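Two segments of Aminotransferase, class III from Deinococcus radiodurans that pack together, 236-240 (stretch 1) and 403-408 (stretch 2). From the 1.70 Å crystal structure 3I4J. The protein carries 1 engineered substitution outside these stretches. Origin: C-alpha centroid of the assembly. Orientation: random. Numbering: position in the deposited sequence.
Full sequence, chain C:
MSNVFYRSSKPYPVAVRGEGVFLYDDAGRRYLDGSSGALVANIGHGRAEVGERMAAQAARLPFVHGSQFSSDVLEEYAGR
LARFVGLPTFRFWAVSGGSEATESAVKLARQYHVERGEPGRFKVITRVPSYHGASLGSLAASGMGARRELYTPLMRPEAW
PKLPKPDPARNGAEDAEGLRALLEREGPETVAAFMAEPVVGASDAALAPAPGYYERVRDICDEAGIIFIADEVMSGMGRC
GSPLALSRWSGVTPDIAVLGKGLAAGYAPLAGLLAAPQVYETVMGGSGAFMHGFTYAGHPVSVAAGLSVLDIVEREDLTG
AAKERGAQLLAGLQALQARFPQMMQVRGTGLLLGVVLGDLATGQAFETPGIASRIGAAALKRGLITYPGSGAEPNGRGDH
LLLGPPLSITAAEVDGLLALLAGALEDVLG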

# COMPACT_ATOMS: atom_id res chain seq x y z
N GLY C 236 1.34 -4.78 17.89
CA GLY C 236 1.11 -3.46 18.44
C GLY C 236 -0.32 -2.97 18.59
O GLY C 236 -1.28 -3.69 18.32
N MET C 237 -0.43 -1.74 19.07
CA MET C 237 -1.69 -1.05 19.28
C MET C 237 -2.71 -1.74 20.20
O MET C 237 -3.90 -1.78 19.91
CB MET C 237 -2.34 -0.71 17.93
CG MET C 237 -1.45 0.16 17.02
SD MET C 237 -0.71 1.66 17.79
CE MET C 237 0.91 1.06 18.14
N GLY C 238 -2.22 -2.27 21.32
CA GLY C 238 -3.08 -2.92 22.29
C GLY C 238 -3.33 -4.40 22.12
O GLY C 238 -3.80 -5.06 23.05
N ARG C 239 -3.02 -4.92 20.94
CA ARG C 239 -3.22 -6.33 20.61
C ARG C 239 -2.75 -7.28 21.72
O ARG C 239 -3.47 -8.22 22.09
CB ARG C 239 -2.46 -6.64 19.31
CG ARG C 239 -2.75 -7.99 18.68
CD ARG C 239 -4.01 -7.92 17.82
NE ARG C 239 -4.95 -8.92 18.27
CZ ARG C 239 -6.20 -9.05 17.85
NH1 ARG C 239 -6.72 -8.23 16.93
NH2 ARG C 239 -6.94 -10.00 18.39
N CYS C 240 -1.56 -7.04 22.24
CA CYS C 240 -1.00 -7.89 23.27
C CYS C 240 -1.16 -7.38 24.70
O CYS C 240 -0.37 -7.73 25.58
CB CYS C 240 0.49 -8.14 22.98
SG CYS C 240 0.77 -9.14 21.49
N LEU C 403 -4.88 -17.21 16.68
CA LEU C 403 -6.16 -16.62 17.06
C LEU C 403 -5.97 -15.20 17.58
O LEU C 403 -4.93 -14.86 18.15
CB LEU C 403 -6.83 -17.48 18.13
CG LEU C 403 -7.21 -18.92 17.75
CD1 LEU C 403 -7.62 -19.70 19.00
CD2 LEU C 403 -8.35 -18.89 16.74
N GLY C 404 -6.99 -14.38 17.39
CA GLY C 404 -6.90 -13.01 17.84
C GLY C 404 -8.11 -12.22 17.40
O GLY C 404 -8.08 -11.54 16.38
N PRO C 405 -9.21 -12.30 18.17
CA PRO C 405 -10.44 -11.58 17.85
C PRO C 405 -10.29 -10.10 18.17
O PRO C 405 -9.28 -9.68 18.74
CB PRO C 405 -11.47 -12.27 18.74
CG PRO C 405 -10.66 -12.59 19.97
CD PRO C 405 -9.37 -13.12 19.38
N PRO C 406 -11.28 -9.28 17.80
CA PRO C 406 -11.22 -7.84 18.07
C PRO C 406 -11.06 -7.56 19.56
O PRO C 406 -11.63 -8.26 20.40
CB PRO C 406 -12.56 -7.33 17.54
CG PRO C 406 -12.82 -8.25 16.38
CD PRO C 406 -12.44 -9.60 16.95
N LEU C 407 -10.27 -6.53 19.88
CA LEU C 407 -10.01 -6.15 21.27
C LEU C 407 -11.29 -5.76 22.00
O LEU C 407 -11.32 -5.70 23.23
CB LEU C 407 -9.01 -4.99 21.29
CG LEU C 407 -7.52 -5.35 21.18
CD1 LEU C 407 -7.32 -6.45 20.18
CD2 LEU C 407 -6.71 -4.11 20.83
N SER C 408 -12.34 -5.50 21.23
CA SER C 408 -13.64 -5.11 21.77
C SER C 408 -14.57 -6.31 22.03
O SER C 408 -15.72 -6.13 22.42
CB SER C 408 -14.31 -4.15 20.79
OG SER C 408 -14.20 -4.65 19.47

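Leu403, at the start of the second stretch, takes no part in the contact: its CA-to-CB bond points away and it makes no contact. Contact begins at Gly404, where the guanidinium of Arg239 arrives. Here the model is strained, because Arg239 NH2 lies 2.7 Å from Gly404 C, too close for a nonbonded pair, so the exact place of NH2 is less sure. Gly404 O is also near, 2.8 Å from Arg239 NH2, but the angle is too poor for a hydrogen bond. An ideal CB on Gly404 would fall 2.9 Å from the modelled Arg239 NH2, a clash as modelled, with the same caution about NH2.

The CA-to-CB bond of Pro405 points away; its carbonyl makes the polar contact. Arg239 NH2 donates to Pro405 O at 2.4 Å with an N-H...O angle of 132°, a very short hydrogen bond whose length should be read with the same caution about NH2. The acceptor lies at the guanidinium edge, near its plane, where the N-H groups point. Pro406 adds little; its N is 4.4 Å from Arg239 NH2.

Leu407 supplies the apolar part of the contact, its CA-to-CB bond pointing toward the first stretch. Leu407 CD1 lies over one face of the guanidinium, 3.7 Å from Arg239 CZ, while Leu407 CD2 packs against the turn backbone, 3.6 Å from Gly238 C and 3.8 Å from Met237 O. That backbone forms a type I' turn from Gly236 to Arg239, closed by a weak hydrogen bond from Arg239 N to Gly236 O at 3.4 Å. At Gly238, with phi/psi of 90/-16°, a CB would press on the preceding carbonyl O and sit 3.3 Å from Leu407 CD2. Ser408 lies beyond reach, ending the contact.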